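Local coordinates for protein dihydrodipicolinate synthase (Bacillus anthracis, PDB 1XL9) that probably catalyses the condensation of pyruvate with aspartate semialdehyde, the step that opens the lysine and diaminopimelate branch of aspartate-derived biosynthesis, at residues F13-T18 with E224-I229; T36-Y41 with V270-G275; H219-E224 with Q245-V250. All blocks are in the same frame, centred on the assembly; numbering follows the deposited sequence.

In the fold
From the N terminus, the chain lays down strand 16-20 and then helix 32-44, the first strand and helix of an eight-stranded parallel barrel, and returns to both much later. Contact 1 ties the start of that strand to helix 218-233, which follows the last barrel strand, 212-215, closing a loop of 205 residues. Contact 2 brings helix 32-44 against the loop after helix 261-269, closes 228 residues and crosses contact 1. Contact 3, a helical hairpin between 218-233 and 237-253, closes only 20; it falls wholly within the span of contact 2, crosses contact 1 and shares Glu224 with it. Tyr41 OH, probably hydrogen-bonded to His219 O, joins contacts 2 and 3.

Contact 1: F13-T18 with E224-I229; sequences FGTIAT and EMQEMI
Ile16 lays its CG1-CD1 arm at a slant across Met225 of helix 224-229, Ile16 CD1 pressing on Met225 CB at 3.5 Å, closer than ordinary van der Waals packing. The torsion about CA-CB (chi1 -50°) places CG1 beside the backbone N, and the extended arm then runs out toward the helix, alongside Gln226, whose side chain comes the other way. A beta-branched residue suits this point: it is compatible with the extended backbone of the strand, and its longer branch spans part of the gap to the helix. One helical turn on from Met225, Ile229 supplies the second apolar patch; its CD1 approaches Thr15 CB at 3.8 Å and Ile16 CG1 at 4.1 Å. Segment 13-18 holds the start of strand 16-20, the first of the (beta/alpha)8 barrel, while helix 218-233 follows the eighth strand, and the contact thus lies where the barrel closes on itself. Backbone hydrogen bonds between Thr15 and Ile213 and between Ala17 and Ser215 make the same closure between the strands, and the helix packs over that seam. Met225 faces inward, its long unbranched chain reaching strand 212-215, where it touches Ile213 and Ser215. Thr15 sits at the more open margin, where threonine can offer an oxygen on one branch and a methyl on the other. Its hydroxyl takes the position between the backbone N and the carbonyl carbon (chi1 51°), turned to the amide end of Gln226, while CG2 lies 4.1 Å from CG2 of Ile229.

Contact 2: T36-Y41 with V270-G275; sequences TKLVNY and VGLDVG
The Tyr41 ring receives Leu272 over one face: the CD1 methyl lies 3.9 Å from CG and 4.1 Å from CD2, near the root of the ring. With CG anti to the backbone N (chi1 168°), the ring swings out from helix 36-41, and its hydroxyl is probably hydrogen-bonded to His219 O. A tyrosine therefore serves as apolar wall and polar link. Leu272 divides its two methyls among three residues of the helix. CD1 also meets Leu38 CD2 at 3.6 Å, the two leucine side chains crossing nearly at right angles, while CD2 rests against the aliphatic part of Lys37, 3.9 Å from CE, in a more exposed setting where a long charged chain is apt. Helix 32-44, the first outer helix of the TIM barrel, is thus joined to the loop that follows helix 261-269. That helix ends in a Schellman motif with Gly271 as C-prime residue (phi 87°), after which Leu272 points toward helix 32-44. Farther along, Val274 CG1 reaches Leu38 CG at 4.2 Å. Asp273 shapes this bend through an Asx turn, OD1 accepting from Gly275 N at 2.7 Å, and the same oxygen forms a salt bridge with Lys34.

Contact 3: H219-E224 with Q245-V250; sequences HVIGNE and QLLVRV
Ile221 carries most of the apolar packing, meeting Val250 tip to tip: its CD1 lies 3.8 Å from both CB and CG1 of the valine. The same methyl is 4.0 Å from CD2 of Leu247, so a single carbon packs against two residues on consecutive turns of helix 245-250. Its route there is set by chi1 of 56°, which lodges CG1 between the backbone N and the carbonyl carbon, and by an extended chi2 that sends CD1 on toward the other helix. Isoleucine suits the place because it adds reach to a branched base. Val220 makes a lighter touch, CG2 to CG1 of Val250 at 4.2 Å. The first side-chain bond of Leu247 runs across the line to the partner helix, but its CD2 still meets Ile221.

Mixed contacts lie at the other end. The aliphatic CG of Glu224 passes obliquely by CD2 of Leu246 at 4.1 Å, a bend at chi2 (86°) taking the carboxylate off in another direction, where Arg301 forms a long, weak ion pair with it. Glutamate thus lends carbon to the interface while its carboxylate lies apart from Leu246.

As for the backbones, the segments are nearly antiparallel (175°), their axes 10.7 Å apart, and build a helical hairpin from the helix after the last barrel strand and the one that follows it. Segment 219-224 is kinked, with the N atoms of 223 and 224 lacking bonds to the preceding turn. The far side of helix 245-250 meets a second subunit, where Arg249 forms a salt bridge with Glu186 of that chain.

With only carbon meeting carbon among the principal side-chain contacts, the hairpin probably depends on shape and burial rather than directed bonds.

Contact 1: F13-T18 with E224-I229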
loop_
_atom_site.group_PDB
_atom_site.type_symbol
_atom_site.label_atom_id
_atom_site.label_comp_id
_atom_site.label_asym_id
_atom_site.label_seq_id
_atom_site.Cartn_x
_atom_site.Cartn_y
_atom_site.Cartn_z
ATOM N N PHE A 13 9.892 13.160 -30.536
ATOM C CA PHE A 13 10.648 11.972 -30.153
ATOM C C PHE A 13 10.052 10.694 -30.715
ATOM O O PHE A 13 10.602 9.607 -30.499
ATOM C CB PHE A 13 10.682 11.835 -28.634
ATOM C CG PHE A 13 11.178 13.054 -27.906
ATOM C CD1 PHE A 13 12.408 13.618 -28.226
ATOM C CD2 PHE A 13 10.425 13.620 -26.885
ATOM C CE1 PHE A 13 12.870 14.737 -27.560
ATOM C CE2 PHE A 13 10.873 14.724 -26.224
ATOM C CZ PHE A 13 12.111 15.296 -26.560
ATOM N N GLY A 14 8.896 10.808 -31.364
ATOM C CA GLY A 14 8.217 9.657 -31.949
ATOM C C GLY A 14 7.504 8.668 -31.008
ATOM O O GLY A 14 7.180 8.983 -29.875
ATOM N N THR A 15 7.261 7.455 -31.510
ATOM C CA THR A 15 6.516 6.427 -30.768
ATOM C C THR A 15 7.297 5.680 -29.690
ATOM O O THR A 15 6.755 5.402 -28.639
ATOM C CB THR A 15 5.856 5.377 -31.741
ATOM O OG1 THR A 15 6.834 4.880 -32.667
ATOM C CG2 THR A 15 4.743 6.029 -32.524
ATOM N N ILE A 16 8.565 5.369 -29.947
ATOM C CA ILE A 16 9.389 4.574 -29.037
ATOM C C ILE A 16 10.740 5.247 -28.689
ATOM O O ILE A 16 11.735 5.000 -29.363
ATOM C CB ILE A 16 9.667 3.129 -29.611
ATOM C CG1 ILE A 16 8.376 2.447 -30.065
ATOM C CG2 ILE A 16 10.335 2.266 -28.579
ATOM C CD1 ILE A 16 8.538 0.936 -30.373
ATOM N N ALA A 17 10.775 6.077 -27.627
ATOM C CA ALA A 17 12.062 6.527 -27.031
ATOM C C ALA A 17 12.636 5.339 -26.252
ATOM O O ALA A 17 11.915 4.701 -25.510
ATOM C CB ALA A 17 11.868 7.733 -26.127
ATOM N N THR A 18 13.892 4.970 -26.472
ATOM C CA THR A 18 14.478 3.873 -25.727
ATOM C C THR A 18 15.332 4.416 -24.587
ATOM O O THR A 18 16.191 5.272 -24.797
ATOM C CB THR A 18 15.276 2.925 -26.650
ATOM O OG1 THR A 18 14.378 2.425 -27.623
ATOM C CG2 THR A 18 15.868 1.771 -25.901
ATOM N N GLU A 224 8.804 -5.522 -32.963
ATOM C CA GLU A 224 7.480 -6.046 -32.644
ATOM C C GLU A 224 6.591 -4.962 -32.045
ATOM O O GLU A 224 5.391 -4.877 -32.364
ATOM C CB GLU A 224 7.608 -7.241 -31.712
ATOM C CG GLU A 224 8.216 -8.467 -32.388
ATOM C CD GLU A 224 9.738 -8.473 -32.365
ATOM O OE1 GLU A 224 10.342 -7.375 -32.243
ATOM O OE2 GLU A 224 10.324 -9.577 -32.474
ATOM N N MET A 225 7.178 -4.115 -31.207
ATOM C CA MET A 225 6.461 -2.958 -30.631
ATOM C C MET A 225 5.988 -1.974 -31.666
ATOM O O MET A 225 4.891 -1.435 -31.591
ATOM C CB MET A 225 7.356 -2.222 -29.637
ATOM C CG MET A 225 7.750 -3.084 -28.394
ATOM S SD MET A 225 8.825 -2.239 -27.204
ATOM C CE MET A 225 7.699 -0.973 -26.657
ATOM N N GLN A 226 6.825 -1.750 -32.656
ATOM C CA GLN A 226 6.531 -0.814 -33.737
ATOM C C GLN A 226 5.419 -1.420 -34.626
ATOM O O GLN A 226 4.488 -0.734 -35.047
ATOM C CB GLN A 226 7.839 -0.592 -34.497
ATOM C CG GLN A 226 8.216 0.823 -34.883
ATOM C CD GLN A 226 7.808 1.970 -33.903
ATOM O OE1 GLN A 226 8.675 2.651 -33.327
ATOM N NE2 GLN A 226 6.506 2.246 -33.815
ATOM N N GLU A 227 5.513 -2.737 -34.835
ATOM C CA GLU A 227 4.480 -3.560 -35.491
ATOM C C GLU A 227 3.106 -3.443 -34.797
ATOM O O GLU A 227 2.092 -3.075 -35.434
ATOM C CB GLU A 227 4.936 -5.037 -35.486
ATOM C CG GLU A 227 4.941 -5.722 -36.821
ATOM C CD GLU A 227 4.750 -7.260 -36.721
ATOM O OE1 GLU A 227 3.812 -7.765 -37.397
ATOM O OE2 GLU A 227 5.504 -7.961 -35.968
ATOM N N MET A 228 3.098 -3.722 -33.486
ATOM C CA MET A 228 1.934 -3.547 -32.628
ATOM C C MET A 228 1.330 -2.137 -32.681
ATOM O O MET A 228 0.105 -1.981 -32.765
ATOM C CB MET A 228 2.309 -3.863 -31.177
ATOM C CG MET A 228 1.179 -3.709 -30.187
ATOM S SD MET A 228 1.649 -3.777 -28.464
ATOM C CE MET A 228 1.955 -1.992 -28.200
ATOM N N ILE A 229 2.164 -1.116 -32.577
ATOM C CA ILE A 229 1.651 0.260 -32.559
ATOM C C ILE A 229 0.967 0.585 -33.883
ATOM O O ILE A 229 -0.119 1.166 -33.906
ATOM C CB ILE A 229 2.771 1.270 -32.257
ATOM C CG1 ILE A 229 3.155 1.183 -30.780
ATOM C CG2 ILE A 229 2.358 2.730 -32.657
ATOM C CD1 ILE A 229 4.281 2.148 -30.376
#

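Contact 2: T36-Y41 with V270-G275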
loop_
_atom_site.group_PDB
_atom_site.type_symbol
_atom_site.label_atom_id
_atom_site.label_comp_id
_atom_site.label_asym_id
_atom_site.label_seq_id
_atom_site.Cartn_x
_atom_site.Cartn_y
_atom_site.Cartn_z
ATOM N N THR A 36 28.575 2.330 -29.404
ATOM C CA THR A 36 28.387 2.598 -30.835
ATOM C C THR A 36 27.550 1.495 -31.542
ATOM O O THR A 36 26.543 1.806 -32.224
ATOM C CB THR A 36 29.771 2.856 -31.481
ATOM O OG1 THR A 36 30.258 4.153 -31.057
ATOM C CG2 THR A 36 29.686 2.837 -33.013
ATOM N N LYS A 37 27.943 0.228 -31.347
ATOM C CA LYS A 37 27.133 -0.926 -31.815
ATOM C C LYS A 37 25.645 -0.855 -31.411
ATOM O O LYS A 37 24.711 -1.050 -32.227
ATOM C CB LYS A 37 27.713 -2.236 -31.255
ATOM C CG LYS A 37 29.002 -2.680 -31.868
ATOM C CD LYS A 37 29.148 -4.270 -31.874
ATOM C CE LYS A 37 27.806 -5.043 -32.255
ATOM N NZ LYS A 37 27.965 -6.567 -32.584
ATOM N N LEU A 38 25.418 -0.595 -30.137
ATOM C CA LEU A 38 24.064 -0.469 -29.604
ATOM C C LEU A 38 23.272 0.719 -30.191
ATOM O O LEU A 38 22.157 0.570 -30.579
ATOM C CB LEU A 38 24.127 -0.327 -28.080
ATOM C CG LEU A 38 23.121 -1.016 -27.157
ATOM C CD1 LEU A 38 22.722 0.004 -26.125
ATOM C CD2 LEU A 38 21.878 -1.696 -27.822
ATOM N N VAL A 39 23.835 1.906 -30.255
ATOM C CA VAL A 39 23.086 3.031 -30.821
ATOM C C VAL A 39 22.566 2.694 -32.230
ATOM O O VAL A 39 21.438 3.009 -32.579
ATOM C CB VAL A 39 23.949 4.305 -30.847
ATOM C CG1 VAL A 39 23.265 5.432 -31.641
ATOM C CG2 VAL A 39 24.233 4.754 -29.434
ATOM N N ASN A 40 23.401 2.014 -33.015
ATOM C CA ASN A 40 23.113 1.729 -34.416
ATOM C C ASN A 40 22.085 0.577 -34.532
ATOM O O ASN A 40 21.192 0.589 -35.399
ATOM C CB ASN A 40 24.422 1.372 -35.156
ATOM C CG ASN A 40 25.325 2.611 -35.444
ATOM O OD1 ASN A 40 24.833 3.751 -35.562
ATOM N ND2 ASN A 40 26.653 2.368 -35.588
ATOM N N TYR A 41 22.221 -0.419 -33.667
ATOM C CA TYR A 41 21.221 -1.460 -33.574
ATOM C C TYR A 41 19.828 -0.916 -33.206
ATOM O O TYR A 41 18.804 -1.210 -33.866
ATOM C CB TYR A 41 21.666 -2.479 -32.525
ATOM C CG TYR A 41 20.589 -3.464 -32.122
ATOM C CD1 TYR A 41 20.414 -4.679 -32.797
ATOM C CD2 TYR A 41 19.744 -3.169 -31.067
ATOM C CE1 TYR A 41 19.409 -5.594 -32.393
ATOM C CE2 TYR A 41 18.771 -4.025 -30.679
ATOM C CZ TYR A 41 18.597 -5.260 -31.323
ATOM O OH TYR A 41 17.594 -6.097 -30.844
ATOM N N VAL A 270 20.891 -12.405 -27.447
ATOM C CA VAL A 270 20.653 -12.147 -28.886
ATOM C C VAL A 270 21.886 -11.616 -29.664
ATOM O O VAL A 270 21.740 -11.012 -30.722
ATOM C CB VAL A 270 19.400 -11.247 -29.112
ATOM C CG1 VAL A 270 18.185 -11.885 -28.450
ATOM C CG2 VAL A 270 19.583 -9.813 -28.612
ATOM N N GLY A 271 23.095 -11.847 -29.159
ATOM C CA GLY A 271 24.304 -11.430 -29.884
ATOM C C GLY A 271 24.847 -10.012 -29.671
ATOM O O GLY A 271 25.833 -9.656 -30.298
ATOM N N LEU A 272 24.253 -9.198 -28.791
ATOM C CA LEU A 272 24.844 -7.882 -28.436
ATOM C C LEU A 272 25.256 -7.808 -26.945
ATOM O O LEU A 272 24.485 -7.349 -26.097
ATOM C CB LEU A 272 23.869 -6.760 -28.764
ATOM C CG LEU A 272 24.403 -5.557 -29.522
ATOM C CD1 LEU A 272 23.304 -4.528 -29.475
ATOM C CD2 LEU A 272 25.729 -4.997 -28.945
ATOM N N ASP A 273 26.478 -8.264 -26.644
ATOM C CA ASP A 273 27.063 -8.132 -25.317
ATOM C C ASP A 273 27.337 -6.664 -24.975
ATOM O O ASP A 273 27.929 -5.931 -25.757
ATOM C CB ASP A 273 28.358 -8.925 -25.218
ATOM C CG ASP A 273 28.825 -9.100 -23.778
ATOM O OD1 ASP A 273 29.161 -8.098 -23.118
ATOM O OD2 ASP A 273 28.863 -10.249 -23.310
ATOM N N VAL A 274 26.857 -6.251 -23.813
ATOM C CA VAL A 274 27.050 -4.886 -23.311
ATOM C C VAL A 274 27.632 -4.944 -21.879
ATOM O O VAL A 274 27.604 -3.961 -21.122
ATOM C CB VAL A 274 25.714 -4.072 -23.373
ATOM C CG1 VAL A 274 25.356 -3.707 -24.834
ATOM C CG2 VAL A 274 24.543 -4.835 -22.709
ATOM N N GLY A 275 28.197 -6.112 -21.552
ATOM C CA GLY A 275 28.777 -6.354 -20.269
ATOM C C GLY A 275 27.751 -6.518 -19.155
ATOM O O GLY A 275 26.576 -6.784 -19.394
#

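Contact 3: H219-E224 with Q245-V250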
loop_
_atom_site.group_PDB
_atom_site.type_symbol
_atom_site.label_atom_id
_atom_site.label_comp_id
_atom_site.label_asym_id
_atom_site.label_seq_id
_atom_site.Cartn_x
_atom_site.Cartn_y
_atom_site.Cartn_z
ATOM N N HIS A 219 14.872 -2.766 -26.459
ATOM C CA HIS A 219 16.238 -3.187 -26.622
ATOM C C HIS A 219 16.201 -4.584 -27.303
ATOM O O HIS A 219 17.139 -4.945 -28.036
ATOM C CB HIS A 219 16.924 -3.324 -25.256
ATOM C CG HIS A 219 17.333 -2.047 -24.587
ATOM N ND1 HIS A 219 18.617 -1.555 -24.677
ATOM C CD2 HIS A 219 16.690 -1.238 -23.713
ATOM C CE1 HIS A 219 18.718 -0.445 -23.968
ATOM N NE2 HIS A 219 17.567 -0.239 -23.359
ATOM N N VAL A 220 15.149 -5.379 -27.062
ATOM C CA VAL A 220 15.100 -6.767 -27.632
ATOM C C VAL A 220 13.908 -7.095 -28.605
ATOM O O VAL A 220 14.007 -7.985 -29.469
ATOM C CB VAL A 220 15.179 -7.886 -26.498
ATOM C CG1 VAL A 220 16.525 -7.890 -25.840
ATOM C CG2 VAL A 220 14.106 -7.710 -25.416
ATOM N N ILE A 221 12.793 -6.398 -28.435
ATOM C CA ILE A 221 11.594 -6.565 -29.276
ATOM C C ILE A 221 11.057 -5.189 -29.760
ATOM O O ILE A 221 9.858 -5.006 -29.910
ATOM C CB ILE A 221 10.463 -7.373 -28.555
ATOM C CG1 ILE A 221 10.107 -6.708 -27.229
ATOM C CG2 ILE A 221 10.881 -8.882 -28.337
ATOM C CD1 ILE A 221 8.810 -7.234 -26.546
ATOM N N GLY A 222 11.943 -4.252 -30.063
ATOM C CA GLY A 222 11.490 -2.936 -30.570
ATOM C C GLY A 222 10.814 -2.947 -31.937
ATOM O O GLY A 222 10.004 -2.079 -32.236
ATOM N N ASN A 223 11.192 -3.903 -32.786
ATOM C CA ASN A 223 10.500 -4.171 -34.071
ATOM C C ASN A 223 9.021 -4.616 -33.908
ATOM O O ASN A 223 8.116 -4.121 -34.594
ATOM C CB ASN A 223 11.277 -5.243 -34.872
ATOM C CG ASN A 223 12.456 -4.652 -35.652
ATOM O OD1 ASN A 223 12.517 -3.445 -35.903
ATOM N ND2 ASN A 223 13.380 -5.512 -36.061
ATOM N N GLU A 224 8.804 -5.522 -32.963
ATOM C CA GLU A 224 7.480 -6.046 -32.644
ATOM C C GLU A 224 6.591 -4.962 -32.045
ATOM O O GLU A 224 5.391 -4.877 -32.364
ATOM C CB GLU A 224 7.608 -7.241 -31.712
ATOM C CG GLU A 224 8.216 -8.467 -32.388
ATOM C CD GLU A 224 9.738 -8.473 -32.365
ATOM O OE1 GLU A 224 10.342 -7.375 -32.243
ATOM O OE2 GLU A 224 10.324 -9.577 -32.474
ATOM N N GLN A 245 0.420 -9.044 -25.923
ATOM C CA GLN A 245 0.640 -10.175 -25.038
ATOM C C GLN A 245 2.109 -10.553 -24.982
ATOM O O GLN A 245 2.667 -10.723 -23.905
ATOM C CB GLN A 245 -0.190 -11.392 -25.487
ATOM C CG GLN A 245 -1.642 -11.333 -25.015
ATOM C CD GLN A 245 -2.518 -12.387 -25.663
ATOM O OE1 GLN A 245 -3.743 -12.210 -25.747
ATOM N NE2 GLN A 245 -1.906 -13.513 -26.114
ATOM N N LEU A 246 2.734 -10.717 -26.135
ATOM C CA LEU A 246 4.191 -10.842 -26.208
ATOM C C LEU A 246 4.934 -9.712 -25.481
ATOM O O LEU A 246 5.896 -9.990 -24.787
ATOM C CB LEU A 246 4.641 -10.816 -27.654
ATOM C CG LEU A 246 6.136 -10.981 -27.892
ATOM C CD1 LEU A 246 6.624 -12.424 -27.582
ATOM C CD2 LEU A 246 6.414 -10.596 -29.321
ATOM N N LEU A 247 4.495 -8.457 -25.637
ATOM C CA LEU A 247 5.167 -7.326 -24.991
ATOM C C LEU A 247 5.158 -7.504 -23.495
ATOM O O LEU A 247 6.186 -7.474 -22.841
ATOM C CB LEU A 247 4.472 -5.995 -25.335
ATOM C CG LEU A 247 5.335 -4.696 -25.364
ATOM C CD1 LEU A 247 4.523 -3.477 -25.149
ATOM C CD2 LEU A 247 6.520 -4.715 -24.428
ATOM N N VAL A 248 3.967 -7.694 -22.954
ATOM C CA VAL A 248 3.764 -7.781 -21.515
ATOM C C VAL A 248 4.572 -8.937 -20.951
ATOM O O VAL A 248 5.263 -8.790 -19.972
ATOM C CB VAL A 248 2.244 -7.915 -21.205
ATOM C CG1 VAL A 248 2.007 -8.330 -19.767
ATOM C CG2 VAL A 248 1.497 -6.575 -21.500
ATOM N N ARG A 249 4.507 -10.087 -21.602
ATOM C CA ARG A 249 5.216 -11.278 -21.164
ATOM C C ARG A 249 6.738 -11.126 -21.162
ATOM O O ARG A 249 7.392 -11.428 -20.170
ATOM C CB ARG A 249 4.802 -12.430 -22.068
ATOM C CG ARG A 249 5.669 -13.657 -21.982
ATOM C CD ARG A 249 4.831 -14.897 -22.414
ATOM N NE ARG A 249 3.943 -14.556 -23.528
ATOM C CZ ARG A 249 4.277 -14.641 -24.809
ATOM N NH1 ARG A 249 5.489 -15.103 -25.181
ATOM N NH2 ARG A 249 3.376 -14.274 -25.728
ATOM N N VAL A 250 7.300 -10.706 -22.289
ATOM C CA VAL A 250 8.732 -10.334 -22.360
ATOM C C VAL A 250 9.105 -9.256 -21.334
ATOM O O VAL A 250 10.127 -9.373 -20.690
ATOM C CB VAL A 250 9.130 -9.836 -23.786
ATOM C CG1 VAL A 250 10.499 -9.201 -23.768
ATOM C CG2 VAL A 250 9.085 -10.990 -24.792
#